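PDB 6NAL: thiol-activated cytolysin from Desulfobulbus propionicus, which probably assembles into large beta-barrel pores in target membranes, as the cholesterol-dependent cytolysins do. Local coordinates for residues A[100-105]-A[198-203]; A[71-76]-A[238-243]; A[441-446]-A[464-469]; A[427-432]-A[455-460]; A[45-50]-A[387-392]. One frame throughout, in Å; residues are numbered along the deposited sequence.

Contact 1 (A[100-105]-A[198-203])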
# COMPACT_ATOMS: atom_id res chain seq x y z
N ILE A 100 -3.80 -54.14 6.36
CA ILE A 100 -4.17 -53.09 5.42
C ILE A 100 -5.64 -52.80 5.66
O ILE A 100 -6.45 -53.72 5.75
CB ILE A 100 -3.94 -53.54 3.97
CG1 ILE A 100 -2.46 -53.89 3.75
CG2 ILE A 100 -4.42 -52.49 2.99
CD1 ILE A 100 -1.55 -52.71 3.75
N THR A 101 -5.99 -51.52 5.82
CA THR A 101 -7.35 -51.13 6.15
C THR A 101 -7.84 -50.12 5.12
O THR A 101 -7.17 -49.13 4.85
CB THR A 101 -7.41 -50.54 7.56
OG1 THR A 101 -7.00 -51.54 8.51
CG2 THR A 101 -8.80 -50.01 7.89
N VAL A 102 -8.98 -50.42 4.51
CA VAL A 102 -9.64 -49.54 3.56
C VAL A 102 -10.70 -48.77 4.32
O VAL A 102 -11.58 -49.38 4.92
CB VAL A 102 -10.30 -50.32 2.42
CG1 VAL A 102 -10.94 -49.38 1.47
CG2 VAL A 102 -9.29 -51.21 1.75
N ASP A 103 -10.65 -47.46 4.24
CA ASP A 103 -11.63 -46.63 4.91
C ASP A 103 -12.57 -46.07 3.86
O ASP A 103 -12.21 -45.12 3.14
CB ASP A 103 -10.97 -45.49 5.68
CG ASP A 103 -11.99 -44.45 6.13
OD1 ASP A 103 -13.10 -44.88 6.56
OD2 ASP A 103 -11.70 -43.22 6.02
N LEU A 104 -13.78 -46.68 3.74
CA LEU A 104 -14.72 -46.03 2.84
C LEU A 104 -15.80 -45.32 3.62
O LEU A 104 -16.32 -45.87 4.59
CB LEU A 104 -15.41 -46.96 1.86
CG LEU A 104 -14.42 -47.81 1.10
CD1 LEU A 104 -14.41 -49.15 1.81
CD2 LEU A 104 -14.85 -47.98 -0.32
N PRO A 105 -16.23 -44.15 3.14
CA PRO A 105 -17.19 -43.32 3.88
C PRO A 105 -18.56 -43.97 3.91
O PRO A 105 -19.01 -44.55 2.91
CB PRO A 105 -17.23 -42.00 3.10
CG PRO A 105 -16.22 -42.18 1.92
CD PRO A 105 -16.03 -43.69 1.77
N TYR A 198 -11.77 -42.20 -1.11
CA TYR A 198 -11.47 -43.08 0.02
C TYR A 198 -9.97 -43.07 0.35
O TYR A 198 -9.14 -42.60 -0.42
CB TYR A 198 -11.89 -44.52 -0.27
CG TYR A 198 -11.25 -45.10 -1.53
CD1 TYR A 198 -11.84 -44.90 -2.77
CD2 TYR A 198 -10.05 -45.84 -1.49
CE1 TYR A 198 -11.27 -45.45 -3.93
CE2 TYR A 198 -9.50 -46.37 -2.63
CZ TYR A 198 -10.14 -46.18 -3.83
OH TYR A 198 -9.59 -46.67 -4.98
N SER A 199 -9.64 -43.67 1.50
CA SER A 199 -8.27 -43.81 1.94
C SER A 199 -7.93 -45.27 2.27
O SER A 199 -8.80 -46.09 2.55
CB SER A 199 -8.00 -42.95 3.17
OG SER A 199 -8.07 -41.58 2.85
N VAL A 200 -6.63 -45.58 2.22
CA VAL A 200 -6.11 -46.88 2.60
C VAL A 200 -4.88 -46.69 3.47
O VAL A 200 -3.90 -46.07 3.05
CB VAL A 200 -5.76 -47.77 1.39
CG1 VAL A 200 -5.27 -49.10 1.93
CG2 VAL A 200 -6.92 -47.93 0.42
N SER A 201 -4.91 -47.27 4.67
CA SER A 201 -3.85 -47.14 5.65
C SER A 201 -3.24 -48.52 5.91
O SER A 201 -3.79 -49.55 5.50
CB SER A 201 -4.39 -46.51 6.93
OG SER A 201 -5.36 -47.35 7.53
N ALA A 202 -2.10 -48.52 6.58
CA ALA A 202 -1.41 -49.76 6.91
C ALA A 202 -0.78 -49.59 8.28
O ALA A 202 -0.23 -48.53 8.57
CB ALA A 202 -0.37 -50.09 5.85
N GLU A 203 -0.90 -50.61 9.14
CA GLU A 203 -0.40 -50.53 10.51
C GLU A 203 1.05 -50.99 10.55
O GLU A 203 1.40 -52.04 10.00
CB GLU A 203 -1.27 -51.38 11.44
CG GLU A 203 -0.82 -52.82 11.67
CD GLU A 203 -1.84 -53.68 12.45
OE1 GLU A 203 -2.89 -53.13 12.88
OE2 GLU A 203 -1.58 -54.90 12.62
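Ile100 and Val200 cross obliquely on the buried side of a strand pair in the cytolysin's large antiparallel sheet, with Ile100 CG2 3.7 Å from Val200 CG1. Each of these methyls stands anti to its own backbone N. The other branch of Ile100 carries its tip along the sheet, so that CD1 lies 3.6 Å from Ala202 CB. Val102 is looser, with its CG2 4.3 Å from Val200 CG2. Thr101, Asp103, Ser199 and Ser201 point to the other side. There Thr101 CB sits 3.8 Å from Ser201 OG.

The backbone fixes this pairing. Thr101 N binds Ser201 O at 3.0 Å, nearly straight (174°) but from above the carbonyl plane. Ser201 N answers to Thr101 O, nearly along the C=O axis. Asp103 N meets Ser199 O in the carbonyl plane at 2.9 Å. The return bond, Ser199 N to Asp103 O, is weak at 3.4 Å. Tyr198 has CG in the crowded position between N and the carbonyl carbon (chi1 57°), and its ring leads away to meet that of Tyr240.

Helix 118-133 covers the apolar side with Ile125, Ile128 and Leu129. Strand 110-114 pairs with strand 98-103, and strand 232-250 with strand 187-202.

Contact 2 (A[71-76]-A[238-243])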
# COMPACT_ATOMS: atom_id res chain seq x y z
N THR A 71 4.56 -46.63 -3.98
CA THR A 71 4.08 -45.78 -2.90
C THR A 71 2.71 -46.22 -2.46
O THR A 71 1.83 -45.39 -2.17
CB THR A 71 4.00 -44.32 -3.32
OG1 THR A 71 3.19 -44.23 -4.49
CG2 THR A 71 5.31 -43.77 -3.64
N TYR A 72 2.49 -47.48 -2.45
CA TYR A 72 1.23 -48.07 -2.01
C TYR A 72 1.26 -48.28 -0.50
O TYR A 72 2.33 -48.30 0.14
CB TYR A 72 0.98 -49.42 -2.73
CG TYR A 72 2.15 -50.39 -2.55
CD1 TYR A 72 3.25 -50.36 -3.40
CD2 TYR A 72 2.17 -51.30 -1.50
CE1 TYR A 72 4.35 -51.23 -3.23
CE2 TYR A 72 3.26 -52.14 -1.31
CZ TYR A 72 4.34 -52.09 -2.18
OH TYR A 72 5.41 -52.90 -2.05
N PRO A 73 0.09 -48.45 0.09
CA PRO A 73 0.04 -48.60 1.55
C PRO A 73 0.85 -49.81 1.97
O PRO A 73 0.66 -50.91 1.44
CB PRO A 73 -1.46 -48.77 1.85
CG PRO A 73 -2.15 -48.20 0.69
CD PRO A 73 -1.24 -48.29 -0.52
N GLY A 74 1.72 -49.62 2.95
CA GLY A 74 2.58 -50.68 3.40
C GLY A 74 3.85 -50.85 2.60
O GLY A 74 4.63 -51.78 2.90
N ALA A 75 4.09 -50.02 1.60
CA ALA A 75 5.41 -50.07 0.94
C ALA A 75 6.49 -49.63 1.92
O ALA A 75 6.20 -49.02 2.97
CB ALA A 75 5.45 -49.19 -0.31
N LEU A 76 7.74 -49.95 1.59
CA LEU A 76 8.90 -49.44 2.31
C LEU A 76 9.77 -48.63 1.35
O LEU A 76 9.84 -48.92 0.15
CB LEU A 76 9.71 -50.54 2.90
CG LEU A 76 9.03 -51.29 4.05
CD1 LEU A 76 10.04 -52.42 4.41
CD2 LEU A 76 8.72 -50.45 5.23
N VAL A 238 -2.42 -43.76 1.96
CA VAL A 238 -2.60 -43.17 0.64
C VAL A 238 -4.05 -42.76 0.52
O VAL A 238 -4.95 -43.49 0.96
CB VAL A 238 -2.24 -44.14 -0.50
CG1 VAL A 238 -2.31 -43.42 -1.83
CG2 VAL A 238 -0.89 -44.78 -0.32
N GLN A 239 -4.29 -41.60 -0.09
CA GLN A 239 -5.63 -41.12 -0.36
C GLN A 239 -5.89 -41.26 -1.84
O GLN A 239 -5.00 -41.03 -2.65
CB GLN A 239 -5.81 -39.63 -0.03
CG GLN A 239 -5.35 -39.24 1.31
CD GLN A 239 -5.26 -37.69 1.46
OE1 GLN A 239 -5.25 -37.21 2.58
NE2 GLN A 239 -5.21 -36.93 0.35
N TYR A 240 -7.12 -41.58 -2.18
CA TYR A 240 -7.50 -41.80 -3.57
C TYR A 240 -8.70 -40.92 -3.92
O TYR A 240 -9.63 -40.78 -3.13
CB TYR A 240 -7.88 -43.29 -3.83
CG TYR A 240 -6.78 -44.25 -3.54
CD1 TYR A 240 -6.51 -44.62 -2.25
CD2 TYR A 240 -5.99 -44.77 -4.55
CE1 TYR A 240 -5.52 -45.49 -1.96
CE2 TYR A 240 -4.97 -45.67 -4.27
CZ TYR A 240 -4.76 -46.03 -2.96
OH TYR A 240 -3.75 -46.86 -2.58
N GLY A 241 -8.70 -40.37 -5.11
CA GLY A 241 -9.82 -39.54 -5.46
C GLY A 241 -9.67 -38.90 -6.80
O GLY A 241 -9.23 -39.55 -7.74
N ARG A 242 -10.01 -37.60 -6.90
CA ARG A 242 -10.15 -36.89 -8.16
C ARG A 242 -9.65 -35.47 -7.99
O ARG A 242 -9.84 -34.85 -6.96
CB ARG A 242 -11.62 -36.86 -8.59
CG ARG A 242 -11.96 -36.06 -9.82
CD ARG A 242 -13.47 -36.32 -10.13
NE ARG A 242 -14.04 -35.42 -11.12
CZ ARG A 242 -13.94 -35.59 -12.43
NH1 ARG A 242 -13.28 -36.64 -12.88
NH2 ARG A 242 -14.52 -34.74 -13.28
N GLN A 243 -9.13 -34.91 -9.06
CA GLN A 243 -8.41 -33.66 -8.98
C GLN A 243 -8.62 -32.96 -10.31
O GLN A 243 -8.50 -33.56 -11.37
CB GLN A 243 -6.94 -33.93 -8.65
CG GLN A 243 -6.25 -32.87 -7.88
CD GLN A 243 -5.00 -33.37 -7.19
OE1 GLN A 243 -4.63 -32.82 -6.15
NE2 GLN A 243 -4.34 -34.37 -7.74
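A type II beta turn from Tyr72 to Ala75 is set against strand 232-250 of the large antiparallel sheet. The turn is closed by Ala75 N bonding to Tyr72 O at 2.9 Å. Gly74 holds its third position with a positive phi of 84°, as this turn type requires. Backbone bonds from Gly74 and Ala75 to Val235 tie the turn to the same strand.

Pro73 carries the contact. Its ring crosses the Val238 side chain at about a right angle, and its CD lies 3.5 Å from Val238 CG2. Val238 has CG1 anti to the backbone N (chi1 -174°). This leaves CG2 beside the N and aimed at the loop. The same methyl comes 3.3 Å from Thr71 O, a close approach without a hydrogen bond.

Tyr72 turns the other way. Its CG occupies the crowded position between N and the carbonyl carbon (chi1 56°). The ring thereby folds over its own turn, with Ala75 CB 3.6 Å above the plane of the Tyr72 ring, over its centre. Its OH bonds to Pro116 O, while Thr71 OG1 is held by Tyr67 O. Helix 118-133 adds Val121 against both Tyr72 and Pro73.

Tyr240 has CG anti to its carbonyl carbon, and the ring extends back toward the loop. It meets the proline tip to tip, with Tyr240 OH 3.5 Å from Pro73 CD.

Contact 3 (A[441-446]-A[464-469]); sequences RTSGYK and LHQTFS
The chain turns a corner at Ser443, and strand 465-469 passes over it, with Ser443 CA 6.0 Å from Phe468 CA. The contact belongs to the C-terminal beta sandwich. It joins strand 440-449, at one margin of the four-stranded sheet, to a strand of the sheet lying over it. No direct hydrogen bond crosses between the two segments.

Phe468 is the main side chain. Its CG is anti to the backbone N (chi1 179°), which sends the ring over the corner. One face rests on Gly444 CA in a CH-pi contact, 4.0 Å from CA to the ring centroid and 14° off the normal. Gly444 has no side chain, so the ring can settle directly on its backbone. Ser443 O comes obliquely to the ring and lies 3.3 Å from Phe468 CB. Lys446 reaches the ring tip to tip, with CE 4.2 Å from Phe468 CE1.

Gln466 extends beyond CG and places its amide beside Arg441, with NE2 3.9 Å from Arg441 CB. Two carbonyls, Gly431 O and Thr463 O, hold NE2 and so fix the flip of the amide. The charged end of Arg441 bridges to Glu438. Ser443 OG bonds to Thr429 OG1 and also to a water at 2.7 Å. That water donates to Gln466 OE1, also at 2.7 Å.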
# COMPACT_ATOMS: atom_id res chain seq x y z
N ARG A 441 -13.78 38.50 -2.91
CA ARG A 441 -14.50 37.63 -2.00
C ARG A 441 -14.22 36.22 -2.46
O ARG A 441 -14.23 35.93 -3.66
CB ARG A 441 -15.99 37.94 -2.02
CG ARG A 441 -16.70 37.52 -0.74
CD ARG A 441 -16.70 38.61 0.36
NE ARG A 441 -17.65 39.70 0.14
CZ ARG A 441 -18.98 39.57 0.19
NH1 ARG A 441 -19.53 38.40 0.47
NH2 ARG A 441 -19.78 40.61 -0.04
N THR A 442 -13.95 35.33 -1.52
CA THR A 442 -13.67 33.95 -1.87
C THR A 442 -14.96 33.18 -1.83
O THR A 442 -15.57 33.05 -0.77
CB THR A 442 -12.65 33.33 -0.91
OG1 THR A 442 -11.40 34.02 -1.04
CG2 THR A 442 -12.47 31.85 -1.24
N SER A 443 -15.38 32.63 -2.97
CA SER A 443 -16.61 31.84 -2.98
C SER A 443 -16.36 30.36 -2.76
O SER A 443 -17.32 29.60 -2.58
CB SER A 443 -17.35 32.04 -4.30
OG SER A 443 -16.52 31.76 -5.40
N GLY A 444 -15.11 29.93 -2.75
CA GLY A 444 -14.81 28.53 -2.58
C GLY A 444 -13.33 28.30 -2.41
O GLY A 444 -12.54 28.93 -3.09
N TYR A 445 -12.95 27.40 -1.52
CA TYR A 445 -11.54 27.08 -1.24
C TYR A 445 -11.54 25.63 -0.77
O TYR A 445 -11.75 25.35 0.41
CB TYR A 445 -10.92 27.98 -0.19
CG TYR A 445 -9.41 27.97 -0.13
CD1 TYR A 445 -8.63 27.21 -1.00
CD2 TYR A 445 -8.76 28.80 0.79
CE1 TYR A 445 -7.23 27.27 -0.94
CE2 TYR A 445 -7.40 28.86 0.85
CZ TYR A 445 -6.64 28.10 -0.01
OH TYR A 445 -5.29 28.20 0.12
N LYS A 446 -11.33 24.72 -1.71
CA LYS A 446 -11.26 23.28 -1.48
C LYS A 446 -9.81 22.87 -1.67
O LYS A 446 -9.21 23.17 -2.71
CB LYS A 446 -12.21 22.57 -2.46
CG LYS A 446 -13.67 23.20 -2.42
CD LYS A 446 -14.59 22.44 -1.46
CE LYS A 446 -15.96 23.11 -1.26
NZ LYS A 446 -15.86 24.35 -0.43
N LEU A 464 -22.46 40.96 -5.13
CA LEU A 464 -22.70 40.81 -3.69
C LEU A 464 -23.41 39.51 -3.34
O LEU A 464 -23.63 39.24 -2.16
CB LEU A 464 -23.50 42.00 -3.17
CG LEU A 464 -22.72 43.32 -3.26
CD1 LEU A 464 -22.91 44.06 -4.58
CD2 LEU A 464 -23.07 44.28 -2.12
N HIS A 465 -23.77 38.69 -4.33
CA HIS A 465 -24.32 37.35 -4.07
C HIS A 465 -23.67 36.34 -5.02
O HIS A 465 -24.17 36.07 -6.11
CB HIS A 465 -25.84 37.30 -4.19
CG HIS A 465 -26.42 36.05 -3.62
ND1 HIS A 465 -26.89 35.98 -2.33
CD2 HIS A 465 -26.57 34.82 -4.15
CE1 HIS A 465 -27.33 34.75 -2.09
NE2 HIS A 465 -27.13 34.03 -3.18
N GLN A 466 -22.56 35.76 -4.58
CA GLN A 466 -21.72 34.96 -5.45
C GLN A 466 -21.95 33.50 -5.13
O GLN A 466 -21.81 33.09 -3.98
CB GLN A 466 -20.24 35.30 -5.24
CG GLN A 466 -19.80 36.68 -5.67
CD GLN A 466 -18.29 36.90 -5.44
OE1 GLN A 466 -17.47 35.97 -5.32
NE2 GLN A 466 -17.94 38.14 -5.39
N THR A 467 -22.26 32.71 -6.14
CA THR A 467 -22.64 31.33 -5.94
C THR A 467 -21.50 30.44 -6.38
O THR A 467 -20.70 30.81 -7.26
CB THR A 467 -23.90 31.00 -6.73
OG1 THR A 467 -23.58 31.11 -8.12
CG2 THR A 467 -25.06 31.98 -6.33
N PHE A 468 -21.42 29.28 -5.75
CA PHE A 468 -20.36 28.32 -5.98
C PHE A 468 -20.94 26.93 -5.87
O PHE A 468 -21.69 26.63 -4.93
CB PHE A 468 -19.26 28.46 -4.94
CG PHE A 468 -18.11 27.48 -5.10
CD1 PHE A 468 -18.15 26.24 -4.49
CD2 PHE A 468 -16.98 27.82 -5.81
CE1 PHE A 468 -17.07 25.36 -4.60
CE2 PHE A 468 -15.91 26.93 -5.93
CZ PHE A 468 -15.95 25.72 -5.31
N SER A 469 -20.59 26.09 -6.82
CA SER A 469 -21.01 24.70 -6.77
C SER A 469 -19.88 23.91 -7.37
O SER A 469 -19.30 24.30 -8.40
CB SER A 469 -22.32 24.46 -7.51
OG SER A 469 -22.06 24.02 -8.84
O HOH W 1 -16.99 33.90 -6.95

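Contact 4 (A[427-432]-A[455-460])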
# COMPACT_ATOMS: atom_id res chain seq x y z
N ILE A 427 -8.43 23.94 -5.30
CA ILE A 427 -9.19 24.83 -6.17
C ILE A 427 -9.72 25.97 -5.35
O ILE A 427 -10.37 25.72 -4.34
CB ILE A 427 -10.38 24.13 -6.86
CG1 ILE A 427 -9.90 22.96 -7.68
CG2 ILE A 427 -11.12 25.11 -7.78
CD1 ILE A 427 -11.08 22.12 -8.23
N LYS A 428 -9.49 27.20 -5.80
CA LYS A 428 -9.99 28.40 -5.13
C LYS A 428 -10.62 29.32 -6.16
O LYS A 428 -10.05 29.53 -7.23
CB LYS A 428 -8.86 29.18 -4.40
CG LYS A 428 -9.33 30.29 -3.50
CD LYS A 428 -8.32 31.39 -3.38
CE LYS A 428 -7.34 31.14 -2.23
NZ LYS A 428 -6.31 32.23 -2.15
N THR A 429 -11.77 29.89 -5.83
CA THR A 429 -12.44 30.85 -6.70
C THR A 429 -12.69 32.17 -5.96
O THR A 429 -13.17 32.16 -4.82
CB THR A 429 -13.78 30.31 -7.21
OG1 THR A 429 -14.64 29.97 -6.10
CG2 THR A 429 -13.57 29.08 -8.02
N GLU A 430 -12.39 33.29 -6.61
CA GLU A 430 -12.66 34.59 -6.03
C GLU A 430 -13.43 35.46 -7.01
O GLU A 430 -13.26 35.38 -8.23
CB GLU A 430 -11.38 35.28 -5.62
CG GLU A 430 -10.59 34.53 -4.58
CD GLU A 430 -9.16 35.03 -4.50
OE1 GLU A 430 -8.38 34.77 -5.45
OE2 GLU A 430 -8.80 35.68 -3.49
N GLY A 431 -14.31 36.29 -6.47
CA GLY A 431 -15.08 37.18 -7.30
C GLY A 431 -14.85 38.58 -6.80
O GLY A 431 -14.89 38.80 -5.59
N CYS A 432 -14.56 39.50 -7.71
CA CYS A 432 -14.38 40.90 -7.34
C CYS A 432 -15.73 41.57 -7.09
O CYS A 432 -16.56 41.66 -8.00
CB CYS A 432 -13.64 41.65 -8.44
SG CYS A 432 -13.44 43.41 -8.04
N ARG A 455 -14.42 16.74 -12.49
CA ARG A 455 -14.73 17.68 -11.42
C ARG A 455 -15.09 19.01 -12.08
O ARG A 455 -14.33 19.51 -12.91
CB ARG A 455 -13.56 17.83 -10.46
CG ARG A 455 -13.92 18.66 -9.24
CD ARG A 455 -12.83 18.77 -8.24
NE ARG A 455 -12.42 17.48 -7.70
CZ ARG A 455 -12.99 16.90 -6.66
NH1 ARG A 455 -14.02 17.47 -6.08
NH2 ARG A 455 -12.54 15.73 -6.22
N THR A 456 -16.25 19.56 -11.71
CA THR A 456 -16.75 20.80 -12.29
C THR A 456 -16.92 21.81 -11.18
O THR A 456 -17.52 21.50 -10.15
CB THR A 456 -18.10 20.58 -12.97
OG1 THR A 456 -17.97 19.61 -14.01
CG2 THR A 456 -18.60 21.84 -13.61
N VAL A 457 -16.39 23.01 -11.36
CA VAL A 457 -16.65 24.09 -10.42
C VAL A 457 -17.29 25.23 -11.19
O VAL A 457 -16.70 25.74 -12.15
CB VAL A 457 -15.40 24.55 -9.66
CG1 VAL A 457 -14.58 23.36 -9.18
CG2 VAL A 457 -14.54 25.44 -10.44
N SER A 458 -18.51 25.60 -10.79
CA SER A 458 -19.27 26.67 -11.43
C SER A 458 -19.40 27.83 -10.47
O SER A 458 -19.76 27.63 -9.31
CB SER A 458 -20.67 26.20 -11.84
OG SER A 458 -20.61 25.00 -12.58
N ILE A 459 -19.11 29.01 -10.92
CA ILE A 459 -19.46 30.17 -10.13
C ILE A 459 -20.46 30.97 -10.95
O ILE A 459 -20.40 30.99 -12.18
CB ILE A 459 -18.25 31.03 -9.72
CG1 ILE A 459 -17.45 31.48 -10.93
CG2 ILE A 459 -17.40 30.30 -8.72
CD1 ILE A 459 -16.36 32.44 -10.54
N GLY A 460 -21.39 31.60 -10.26
CA GLY A 460 -22.33 32.49 -10.90
C GLY A 460 -22.75 33.57 -9.93
O GLY A 460 -22.05 33.85 -8.95
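Neither segment brings a ring to the interface. The guanidinium of Arg455 lies beyond it, and only the CD of that side chain touches Ile427. NH2 at the end of that group is salt-bridged to Asp474 and bonded to Ala450 O. The aliphatic part of Arg455 bends at chi3 (-61°), and its CD lies 3.8 Å from Ile427 CD1. The rings come from adjoining strands. Phe380 touches Thr429, Val457 and Ile459, and Phe468 touches Thr429 and Ile459.

The two strands run nearly parallel at 11°, but their axes are 9.1 Å apart. They are therefore not paired in one sheet. They face each other across the core of a beta sandwich, and only side chains bridge the space.

Ile427 and Val457 meet tip to tip, with Ile427 CD1 3.8 Å from Val457 CG1. Both Ile427 CG1 and Val457 CG1 are anti to their own carbonyl carbons. Thr429 and Ile459 also meet tip to tip, with Thr429 OG1 3.8 Å from Ile459 CG2. Thr429 OG1 takes the crowded position (chi1 58°).

All five touching residues are buried, and no hydrogen bond links the two segments. The sheets are thus held here by dispersion and exclusion of water. Thr429 OG1, with Ser443, and Arg455 NH2 have their partners on neighbouring parts of the chain.

Contact 5 (A[45-50]-A[387-392]); sequences YIVMTR and ISYENG
Tyr45 OH is gripped by one hydrogen bond, to Glu38 OE1, and that oxygen also takes the backbone N of Tyr389. Glu38 thus ties together two sheets, the long mixed sheet containing strand 44-59 and the four-stranded sheet of the C-terminal beta sandwich. The short strand axes cross at 44° and lie 9.5 Å apart, so side chains make the contact.

Tyr45 has CG anti to the backbone N (chi1 -176°), which carries its ring across to strand 378-389. Its OH arrives at the edge of the Tyr389 ring, near the ring plane, 3.4 Å from Tyr389 CD2. The two side chains cross at about a right angle. Ile387 lies beside the hydroxyl, with CG2 3.8 Å from Tyr45 OH. Tyr389 also packs on Glu51 of the second subunit.

Val47 meets the same side of the Tyr389 ring, one atom further along. These two side chains also cross at about a right angle, with Val47 CG1 3.8 Å from Tyr389 CE2.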
# COMPACT_ATOMS: atom_id res chain seq x y z
N TYR A 45 -2.04 6.16 -15.41
CA TYR A 45 -0.75 6.09 -14.75
C TYR A 45 -0.63 4.73 -14.09
O TYR A 45 -1.51 4.35 -13.29
CB TYR A 45 -0.62 7.16 -13.68
CG TYR A 45 0.74 7.24 -12.98
CD1 TYR A 45 1.94 7.29 -13.70
CD2 TYR A 45 0.80 7.34 -11.61
CE1 TYR A 45 3.14 7.43 -13.06
CE2 TYR A 45 2.00 7.45 -10.95
CZ TYR A 45 3.17 7.49 -11.69
OH TYR A 45 4.35 7.59 -11.02
N ILE A 46 0.44 4.01 -14.40
CA ILE A 46 0.53 2.60 -14.02
C ILE A 46 1.79 2.46 -13.19
O ILE A 46 2.88 2.71 -13.69
CB ILE A 46 0.54 1.68 -15.24
CG1 ILE A 46 -0.78 1.85 -16.00
CG2 ILE A 46 0.70 0.27 -14.78
CD1 ILE A 46 -0.77 1.39 -17.40
N VAL A 47 1.63 2.11 -11.93
CA VAL A 47 2.77 1.96 -11.02
C VAL A 47 2.88 0.49 -10.63
O VAL A 47 1.91 -0.12 -10.16
CB VAL A 47 2.62 2.84 -9.78
CG1 VAL A 47 3.79 2.62 -8.82
CG2 VAL A 47 2.50 4.30 -10.14
N MSE A 48 4.09 -0.05 -10.76
CA MSE A 48 4.34 -1.43 -10.44
C MSE A 48 5.38 -1.50 -9.35
O MSE A 48 6.50 -1.04 -9.50
CB MSE A 48 4.79 -2.23 -11.65
CG MSE A 48 5.10 -3.69 -11.26
SE MSE A 48 4.78 -5.04 -12.62
CE MSE A 48 6.33 -6.14 -12.22
N THR A 49 4.99 -2.09 -8.23
CA THR A 49 5.84 -2.25 -7.06
C THR A 49 6.11 -3.75 -6.84
O THR A 49 5.29 -4.60 -7.21
CB THR A 49 5.18 -1.58 -5.84
OG1 THR A 49 6.10 -1.59 -4.75
CG2 THR A 49 3.87 -2.27 -5.45
N ARG A 50 7.27 -4.07 -6.29
CA ARG A 50 7.69 -5.46 -6.14
C ARG A 50 8.13 -5.69 -4.71
O ARG A 50 8.74 -4.84 -4.08
CB ARG A 50 8.82 -5.82 -7.11
CG ARG A 50 8.31 -5.97 -8.55
CD ARG A 50 9.44 -6.18 -9.55
NE ARG A 50 10.40 -5.10 -9.40
CZ ARG A 50 11.54 -5.00 -10.07
NH1 ARG A 50 11.90 -5.91 -10.96
NH2 ARG A 50 12.31 -3.96 -9.83
N ILE A 387 3.23 12.98 -9.19
CA ILE A 387 4.04 11.92 -8.61
C ILE A 387 4.84 11.28 -9.72
O ILE A 387 4.35 11.05 -10.82
CB ILE A 387 3.15 10.91 -7.89
CG1 ILE A 387 2.92 11.35 -6.44
CG2 ILE A 387 3.78 9.56 -7.81
CD1 ILE A 387 2.59 12.84 -6.33
N SER A 388 6.10 10.99 -9.41
CA SER A 388 7.00 10.35 -10.34
C SER A 388 7.88 9.37 -9.56
O SER A 388 8.16 9.57 -8.37
CB SER A 388 7.79 11.43 -11.10
OG SER A 388 8.31 10.90 -12.28
N TYR A 389 8.25 8.26 -10.19
CA TYR A 389 9.25 7.35 -9.62
C TYR A 389 10.45 7.35 -10.54
O TYR A 389 10.33 6.99 -11.71
CB TYR A 389 8.73 5.94 -9.43
CG TYR A 389 7.66 5.86 -8.38
CD1 TYR A 389 7.95 5.55 -7.08
CD2 TYR A 389 6.33 6.07 -8.71
CE1 TYR A 389 6.94 5.42 -6.13
CE2 TYR A 389 5.31 5.96 -7.78
CZ TYR A 389 5.62 5.64 -6.49
OH TYR A 389 4.61 5.57 -5.56
N GLU A 390 11.59 7.78 -10.02
CA GLU A 390 12.79 8.03 -10.81
C GLU A 390 13.89 7.33 -10.03
O GLU A 390 14.33 7.85 -9.00
CB GLU A 390 13.07 9.52 -10.99
CG GLU A 390 11.85 10.32 -11.47
CD GLU A 390 12.16 11.73 -11.99
OE1 GLU A 390 11.56 12.08 -13.03
OE2 GLU A 390 12.96 12.50 -11.39
N ASN A 391 14.32 6.17 -10.53
CA ASN A 391 15.16 5.23 -9.78
C ASN A 391 14.36 4.81 -8.55
O ASN A 391 13.16 4.49 -8.68
CB ASN A 391 16.51 5.91 -9.54
CG ASN A 391 17.27 6.16 -10.86
OD1 ASN A 391 17.12 7.21 -11.50
ND2 ASN A 391 18.08 5.19 -11.28
N GLY A 392 14.95 4.78 -7.36
CA GLY A 392 14.20 4.36 -6.19
C GLY A 392 13.72 5.49 -5.32
O GLY A 392 13.88 5.46 -4.09

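In the fold
Two pairs and a single contact are spread along an elongated chain. Contacts 1 and 2 share the large antiparallel sheet, where strands 187-202 and 232-250 are neighbours, and their centres are 10 Å apart. Contacts 3 and 4 interlock in the C-terminal beta sandwich, with centres 6 Å apart and their segments alternating along the chain. Contact 5 lies between, about 33 Å from contact 4 and 50 Å from contact 2, centre to centre. In sequence it spans contact 2, which in turn spans contact 1; contacts 4 and 3 follow. Contact 5 thus joins a strand from early in the chain to the C-terminal sandwich. Contacts 1 and 3 have centres about 80 Å apart.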